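Local coordinates for phosphoenolpyruvate-protein phosphotransferase (Acinetobacter sp., PDB 3CI6) that probably transfers a phosphoryl group from phosphoenolpyruvate to a histidine of a protein in sugar transport, this chain being its GAF domain, at residues B[44-49]-B[60-65]; B[40-45]-B[132-137]; B[79-84]-B[102-107]. All coordinates share one frame; numbering follows the deposited sequence. Where two conformers were deposited one is given.

Interaction 1: residues B[44-49]-B[60-65]; sequences VCSIYL and MASKGL
Four backbone hydrogen bonds lace residues 44-49 to residues 60-65; the axes of strand segments 44-49 and 60-63 approach to 4.6 Å and run antiparallel at 176°, and Gly64 and Leu65 leave the strand. Cys45 and Lys63 form a hydrogen-bonded pair, each N donating to the other's O; Lys63 N meets Cys45 O at 2.8 Å, nearly along the C=O axis. Ile47 N reaches Ala61 O in the carbonyl plane, but Ile47 O accepts from Met60 N, with an N-H...O angle of 171°. Met60 and Ala61 thus both face one residue, a classic beta bulge. Lys63 O, which takes Cys45 N, also receives the CA-H of Val44, CA to O 3.2 Å.

The pairing belongs to the hairpin of strands 44-51 and 56-63, in the antiparallel sheet of the GAF fold.

Among polar side chains, Ser46 and Ser62 join by their hydroxyls, although their backbone pairing is of the non-hydrogen-bonded kind. Ser46 OG stands anti to its carbonyl carbon and Ser62 OG anti to its backbone N (chi1 -174°), which brings the two OG atoms to 2.8 Å; either could be the donor. Ser62 OG also accepts from Leu65 N at 3.2 Å, an ST motif. Lys63 NZ hydrogen-bonds to Asp43 O and Val42 O, its chain touching helix 25-40.

Apolar contacts run along the ladder. The Val44 and Leu65 side chains cross at about a right angle, CG1 to CG 4.0 Å, while the Leu65 CD1 methyl lies against the Ser46 hydroxyl. Ile47 CG2 touches Ala61 CB at 3.7 Å. Leu49 CG meets Met60 CG at 3.7 Å, the chains again crosswise; Met60 rests on Leu29, and Leu49 touches the bound 1-ethoxy-2-(2-ethoxyethoxy)ethane.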
# COMPACT_ATOMS: atom_id res chain seq x y z
N VAL B 44 -1.76 -12.93 -17.68
CA VAL B 44 -2.30 -11.60 -17.74
C VAL B 44 -2.45 -10.95 -16.38
O VAL B 44 -2.93 -11.59 -15.45
CB VAL B 44 -3.70 -11.58 -18.42
CG1 VAL B 44 -4.34 -10.19 -18.38
CG2 VAL B 44 -3.61 -12.15 -19.84
N CYS B 45 -2.02 -9.70 -16.26
CA CYS B 45 -2.38 -8.88 -15.11
C CYS B 45 -2.82 -7.52 -15.62
O CYS B 45 -2.09 -6.88 -16.36
CB CYS B 45 -1.20 -8.73 -14.19
SG CYS B 45 -1.59 -7.68 -12.73
N SER B 46 -4.02 -7.12 -15.24
CA SER B 46 -4.59 -5.86 -15.68
C SER B 46 -5.18 -5.11 -14.52
O SER B 46 -5.60 -5.70 -13.53
CB SER B 46 -5.71 -6.12 -16.67
OG SER B 46 -5.34 -6.96 -17.73
N ILE B 47 -5.30 -3.79 -14.70
CA ILE B 47 -5.96 -2.98 -13.69
C ILE B 47 -7.01 -2.11 -14.35
O ILE B 47 -6.79 -1.49 -15.41
CB ILE B 47 -4.97 -2.15 -12.87
CG1 ILE B 47 -5.68 -1.40 -11.74
CG2 ILE B 47 -4.18 -1.21 -13.77
CD1 ILE B 47 -6.38 -2.26 -10.82
N TYR B 48 -8.20 -2.18 -13.78
CA TYR B 48 -9.35 -1.40 -14.22
C TYR B 48 -9.62 -0.38 -13.14
O TYR B 48 -9.82 -0.72 -11.95
CB TYR B 48 -10.59 -2.33 -14.40
CG TYR B 48 -10.45 -3.35 -15.47
CD1 TYR B 48 -9.83 -4.54 -15.18
CD2 TYR B 48 -10.91 -3.14 -16.78
CE1 TYR B 48 -9.65 -5.52 -16.14
CE2 TYR B 48 -10.72 -4.13 -17.72
CZ TYR B 48 -10.09 -5.30 -17.39
OH TYR B 48 -9.85 -6.33 -18.32
N LEU B 49 -9.71 0.89 -13.50
CA LEU B 49 -9.99 1.93 -12.52
C LEU B 49 -11.42 2.42 -12.65
O LEU B 49 -11.96 2.53 -13.77
CB LEU B 49 -9.04 3.13 -12.65
CG LEU B 49 -7.58 2.83 -12.31
CD1 LEU B 49 -6.86 4.18 -12.25
CD2 LEU B 49 -7.47 2.02 -11.01
N MSE B 60 -6.84 0.45 -17.54
CA MSE B 60 -5.76 1.47 -17.51
C MSE B 60 -4.34 1.00 -17.67
O MSE B 60 -3.43 1.80 -18.00
CB MSE B 60 -5.86 2.29 -16.22
CG MSE B 60 -7.16 2.97 -16.03
SE MSE B 60 -7.22 4.55 -17.07
CE MSE B 60 -5.88 5.65 -16.10
N ALA B 61 -4.14 -0.30 -17.49
CA ALA B 61 -2.83 -0.90 -17.71
C ALA B 61 -2.98 -2.41 -17.80
O ALA B 61 -3.88 -2.98 -17.17
CB ALA B 61 -1.88 -0.53 -16.60
N SER B 62 -2.11 -3.05 -18.56
CA SER B 62 -2.13 -4.50 -18.66
C SER B 62 -0.81 -5.06 -19.13
O SER B 62 -0.16 -4.51 -20.03
CB SER B 62 -3.20 -4.98 -19.64
OG SER B 62 -3.30 -6.41 -19.63
N LYS B 63 -0.43 -6.17 -18.51
CA LYS B 63 0.57 -7.08 -19.10
C LYS B 63 -0.22 -8.27 -19.64
O LYS B 63 -0.88 -8.93 -18.86
CB LYS B 63 1.63 -7.50 -18.08
CG LYS B 63 2.70 -8.48 -18.62
CD LYS B 63 2.15 -9.89 -18.87
CE LYS B 63 3.23 -10.99 -18.86
NZ LYS B 63 2.64 -12.35 -19.18
N GLY B 64 -0.18 -8.50 -20.95
CA GLY B 64 -0.77 -9.67 -21.54
C GLY B 64 -1.97 -9.43 -22.43
O GLY B 64 -2.14 -10.16 -23.40
N LEU B 65 -2.76 -8.39 -22.12
CA LEU B 65 -3.80 -7.96 -23.06
C LEU B 65 -3.16 -7.18 -24.19
O LEU B 65 -2.01 -6.74 -24.09
CB LEU B 65 -4.90 -7.16 -22.40
CG LEU B 65 -5.70 -7.93 -21.34
CD1 LEU B 65 -6.85 -7.01 -20.84
CD2 LEU B 65 -6.19 -9.29 -21.81

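Interaction 2: residues B[40-45]-B[132-137]; sequences MKVDVC and LVVQNK
Between residues 40-45 and 132-137 the innermost contacts are polar. Val44 and Gln135 make an antiparallel hydrogen-bonded pair, in which Gln135 N donates to Val44 O at 2.9 Å from above the carbonyl plane. Beyond the strand pairing, side chains continue the ladder. Asn136 OD1 accepts from Asp43 N at 2.9 Å, the donor standing 44° out of the amide plane, and Asp43 OD2 takes Lys137 N at 2.8 Å on its anti lone pair, almost straight (170°). The carboxylate and amide cross obliquely, with their planes 53° apart.

On the face of Cys45 and Val134 the contact is apolar. Cys45 SG, anti to its backbone N, touches Leu132 CD1 at 3.7 Å and lies 4.1 Å from Val134 CG2. Val134 CG1 fits against both methyls of Val42. Met40 and Val134 reach toward each other tip to tip, with Met40 SE 4.2 Å from Val134 CG2.

A second shell fixes these groups. Ser116 OG receives Asn136 ND2, which settles the flip of the amide and presents OD1 to Asp43. Phe142 packs on Met40, Val42 and Asn136, while helix 144-167 supports Met40 and Leu132.

The backbone N-H donor of Lys137 on Asp43 OD2, and the opposite charge of Lys137 NZ, 5.4 Å from Asp43 OD1 though too far for a salt bridge, would probably favour the ionised carboxylate.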
# COMPACT_ATOMS: atom_id res chain seq x y z
N MSE B 40 4.55 -13.46 -10.25
CA MSE B 40 3.66 -14.61 -10.18
C MSE B 40 3.79 -15.58 -11.37
O MSE B 40 3.31 -16.71 -11.29
CB MSE B 40 2.19 -14.15 -10.16
CG MSE B 40 1.84 -13.24 -9.04
SE MSE B 40 -0.08 -12.86 -8.89
CE MSE B 40 -0.69 -14.69 -8.56
N LYS B 41 4.38 -15.13 -12.48
CA LYS B 41 4.43 -15.89 -13.72
C LYS B 41 3.01 -16.26 -14.19
O LYS B 41 2.65 -17.44 -14.32
CB LYS B 41 5.35 -17.10 -13.64
CG LYS B 41 6.80 -16.73 -13.31
CD LYS B 41 7.37 -15.72 -14.29
CE LYS B 41 8.89 -15.70 -14.29
NZ LYS B 41 9.44 -14.80 -13.25
N VAL B 42 2.23 -15.22 -14.43
CA VAL B 42 0.86 -15.37 -14.92
C VAL B 42 0.74 -14.77 -16.31
O VAL B 42 1.53 -13.95 -16.72
CB VAL B 42 -0.16 -14.77 -13.94
CG1 VAL B 42 -0.16 -15.59 -12.62
CG2 VAL B 42 0.12 -13.30 -13.67
N ASP B 43 -0.27 -15.24 -17.04
CA ASP B 43 -0.45 -14.82 -18.43
C ASP B 43 -0.85 -13.37 -18.55
O ASP B 43 -0.37 -12.67 -19.44
CB ASP B 43 -1.51 -15.68 -19.11
CG ASP B 43 -1.09 -17.11 -19.28
OD1 ASP B 43 0.12 -17.35 -19.55
OD2 ASP B 43 -1.97 -18.01 -19.17
N VAL B 44 -1.76 -12.93 -17.68
CA VAL B 44 -2.30 -11.60 -17.74
C VAL B 44 -2.45 -10.95 -16.38
O VAL B 44 -2.93 -11.59 -15.45
CB VAL B 44 -3.70 -11.58 -18.42
CG1 VAL B 44 -4.34 -10.19 -18.38
CG2 VAL B 44 -3.61 -12.15 -19.84
N CYS B 45 -2.02 -9.70 -16.26
CA CYS B 45 -2.38 -8.88 -15.11
C CYS B 45 -2.82 -7.52 -15.62
O CYS B 45 -2.09 -6.88 -16.36
CB CYS B 45 -1.20 -8.73 -14.19
SG CYS B 45 -1.59 -7.68 -12.73
N LEU B 132 -8.07 -5.05 -9.64
CA LEU B 132 -6.93 -5.71 -10.25
C LEU B 132 -7.33 -7.12 -10.65
O LEU B 132 -7.98 -7.83 -9.87
CB LEU B 132 -5.79 -5.75 -9.25
CG LEU B 132 -4.68 -6.55 -9.89
CD1 LEU B 132 -3.70 -5.65 -10.39
CD2 LEU B 132 -4.19 -7.72 -9.07
N VAL B 133 -6.98 -7.51 -11.87
CA VAL B 133 -7.35 -8.82 -12.39
C VAL B 133 -6.10 -9.58 -12.82
O VAL B 133 -5.29 -9.06 -13.58
CB VAL B 133 -8.29 -8.65 -13.58
CG1 VAL B 133 -8.53 -9.98 -14.23
CG2 VAL B 133 -9.61 -7.96 -13.13
N VAL B 134 -5.96 -10.81 -12.35
CA VAL B 134 -4.95 -11.75 -12.80
C VAL B 134 -5.69 -12.88 -13.51
O VAL B 134 -6.68 -13.43 -12.98
CB VAL B 134 -4.11 -12.24 -11.61
CG1 VAL B 134 -3.39 -13.52 -11.93
CG2 VAL B 134 -3.14 -11.15 -11.14
N GLN B 135 -5.28 -13.20 -14.72
CA GLN B 135 -5.93 -14.27 -15.50
C GLN B 135 -4.89 -15.20 -16.08
O GLN B 135 -3.78 -14.78 -16.39
CB GLN B 135 -6.76 -13.70 -16.65
CG GLN B 135 -8.00 -12.98 -16.17
CD GLN B 135 -8.71 -12.30 -17.32
OE1 GLN B 135 -8.18 -11.36 -17.93
NE2 GLN B 135 -9.89 -12.82 -17.66
N ASN B 136 -5.27 -16.46 -16.25
CA ASN B 136 -4.43 -17.43 -16.90
C ASN B 136 -5.29 -18.28 -17.82
O ASN B 136 -6.49 -18.47 -17.59
CB ASN B 136 -3.74 -18.29 -15.87
CG ASN B 136 -2.80 -17.50 -15.06
OD1 ASN B 136 -1.65 -17.32 -15.47
ND2 ASN B 136 -3.29 -16.96 -13.94
N LYS B 137 -4.64 -18.80 -18.86
CA LYS B 137 -5.36 -19.61 -19.83
C LYS B 137 -5.99 -20.85 -19.21
O LYS B 137 -7.19 -21.13 -19.39
CB LYS B 137 -4.42 -19.94 -20.98
CG LYS B 137 -4.14 -18.75 -21.85
CD LYS B 137 -2.93 -19.01 -22.75
CE LYS B 137 -2.57 -17.80 -23.54
NZ LYS B 137 -1.57 -18.17 -24.58

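Interaction 3: residues B[79-84]-B[102-107]; sequences EGLVGL and RFAYLP
The Phe103 ring carries Arg102 CG on one face, 3.4 Å above the plane and offset toward the rim, while Tyr105 OH lies at its edge, in plane. The Tyr105 ring is approached obliquely by Gly80 N, and the carboxylate plane of Glu79 is turned 65° from it. At the root of the tyrosine side chain, CB does the touching: Tyr105 CB is 3.7 Å from Glu79 CG, the two side chains crossing at about a right angle, and equally near Gly80 CA. The extended Glu79 chain sends OE1 on to Gln76 N and a glycerol, probably from the crystallisation liquor.

Leu81 N donates to Ala104 O at 2.9 Å, though that oxygen is less surely placed. A water bridges the segments as well: it accepts from Val82 N and donates to Glu79 O and to Tyr105 O, 3.0 Å away. Leu81 CD1 also reaches Ala104 CB at 3.9 Å and Leu106 CD2 at 4.2 Å, with Phe117 touching both leucines.

Backbone N-H groups in the first turn of helix 80-88 are thus met by a loop carbonyl and a water, in the helix-and-loop layer that lies over one side of the GAF-domain sheet.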
# COMPACT_ATOMS: atom_id res chain seq x y z
N GLU B 79 -21.05 -5.06 -13.98
CA GLU B 79 -20.87 -5.97 -15.10
C GLU B 79 -19.87 -7.06 -14.82
O GLU B 79 -18.67 -6.78 -14.62
CB GLU B 79 -20.45 -5.19 -16.35
CG GLU B 79 -20.32 -6.05 -17.58
CD GLU B 79 -20.12 -5.26 -18.87
OE1 GLU B 79 -20.06 -4.02 -18.84
OE2 GLU B 79 -20.09 -5.91 -19.95
N GLY B 80 -20.35 -8.30 -14.84
CA GLY B 80 -19.47 -9.45 -14.85
C GLY B 80 -18.66 -9.64 -13.57
O GLY B 80 -19.01 -9.12 -12.51
N LEU B 81 -17.62 -10.45 -13.67
CA LEU B 81 -16.78 -10.72 -12.49
C LEU B 81 -16.05 -9.49 -11.96
O LEU B 81 -15.91 -9.34 -10.74
CB LEU B 81 -15.79 -11.86 -12.74
CG LEU B 81 -16.41 -13.23 -12.97
CD1 LEU B 81 -15.37 -14.19 -13.58
CD2 LEU B 81 -17.00 -13.72 -11.61
N VAL B 82 -15.58 -8.59 -12.84
CA VAL B 82 -14.94 -7.38 -12.37
C VAL B 82 -15.95 -6.53 -11.58
O VAL B 82 -15.65 -6.02 -10.47
CB VAL B 82 -14.31 -6.56 -13.54
CG1 VAL B 82 -13.89 -5.18 -13.09
CG2 VAL B 82 -13.16 -7.36 -14.22
N GLY B 83 -17.15 -6.38 -12.13
CA GLY B 83 -18.19 -5.65 -11.40
C GLY B 83 -18.48 -6.29 -10.05
O GLY B 83 -18.73 -5.58 -9.06
N LEU B 84 -18.46 -7.62 -10.00
CA LEU B 84 -18.81 -8.31 -8.76
C LEU B 84 -17.76 -8.08 -7.69
O LEU B 84 -18.10 -7.88 -6.52
CB LEU B 84 -18.97 -9.81 -9.01
CG LEU B 84 -19.50 -10.64 -7.85
CD1 LEU B 84 -20.93 -10.28 -7.50
CD2 LEU B 84 -19.42 -12.13 -8.17
N ARG B 102 -20.37 -18.22 -18.59
CA ARG B 102 -21.53 -17.82 -19.38
C ARG B 102 -22.01 -16.39 -19.03
O ARG B 102 -22.36 -15.60 -19.93
CB ARG B 102 -22.67 -18.83 -19.22
CG ARG B 102 -23.94 -18.45 -19.95
CD ARG B 102 -24.99 -19.52 -19.79
NE ARG B 102 -24.70 -20.70 -20.59
CZ ARG B 102 -24.42 -21.92 -20.12
NH1 ARG B 102 -24.20 -22.89 -20.99
NH2 ARG B 102 -24.35 -22.17 -18.81
N PHE B 103 -22.02 -16.07 -17.73
CA PHE B 103 -22.46 -14.75 -17.27
C PHE B 103 -21.35 -13.99 -16.56
O PHE B 103 -21.60 -13.13 -15.69
CB PHE B 103 -23.71 -14.89 -16.39
CG PHE B 103 -24.83 -15.67 -17.05
CD1 PHE B 103 -25.72 -15.03 -17.90
CD2 PHE B 103 -25.00 -17.03 -16.80
CE1 PHE B 103 -26.75 -15.74 -18.50
CE2 PHE B 103 -26.03 -17.75 -17.41
CZ PHE B 103 -26.91 -17.10 -18.26
N ALA B 104 -20.12 -14.31 -16.94
CA ALA B 104 -18.93 -13.61 -16.43
C ALA B 104 -18.78 -12.20 -16.99
O ALA B 104 -18.09 -11.36 -16.41
CB ALA B 104 -17.67 -14.42 -16.75
N TYR B 105 -19.39 -11.96 -18.15
CA TYR B 105 -19.30 -10.67 -18.85
C TYR B 105 -17.93 -10.02 -18.73
O TYR B 105 -17.79 -8.85 -18.34
CB TYR B 105 -20.41 -9.71 -18.39
CG TYR B 105 -21.80 -10.23 -18.66
CD1 TYR B 105 -22.33 -10.23 -19.95
CD2 TYR B 105 -22.61 -10.71 -17.63
CE1 TYR B 105 -23.62 -10.70 -20.21
CE2 TYR B 105 -23.89 -11.19 -17.88
CZ TYR B 105 -24.39 -11.18 -19.17
OH TYR B 105 -25.66 -11.64 -19.44
N LEU B 106 -16.91 -10.82 -19.05
CA LEU B 106 -15.54 -10.36 -19.05
C LEU B 106 -15.36 -9.41 -20.21
O LEU B 106 -16.07 -9.50 -21.23
CB LEU B 106 -14.58 -11.55 -19.15
CG LEU B 106 -14.60 -12.48 -17.94
CD1 LEU B 106 -14.01 -13.86 -18.27
CD2 LEU B 106 -13.84 -11.86 -16.77
N PRO B 107 -14.43 -8.45 -20.06
CA PRO B 107 -14.19 -7.46 -21.10
C PRO B 107 -13.50 -8.03 -22.34
O PRO B 107 -13.26 -9.25 -22.41
CB PRO B 107 -13.29 -6.45 -20.40
CG PRO B 107 -12.60 -7.23 -19.35
CD PRO B 107 -13.57 -8.26 -18.89
O HOH W 1 -16.59 -8.26 -15.69

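Overall arrangement
Interactions 1 and 2 share Val44 and Cys45, and their centres lie 9 Å apart: strand 44-51 is paired on one edge with 56-63 and on the other with 127-136. A probable hydrogen bond from Val133 N to Ser46 O joins them further. Interaction 3 sits about 15 Å from the centre of interaction 1 and 16 Å from that of interaction 2, nearer the surface. Along the chain, interaction 1 closes first; interaction 3 follows, nested inside the long loop that interaction 2 closes. Packing of Val82 on Val133 and of Pro107 on Tyr48 sets interaction 3 against the sheet. All the segments lie within the GAF domain.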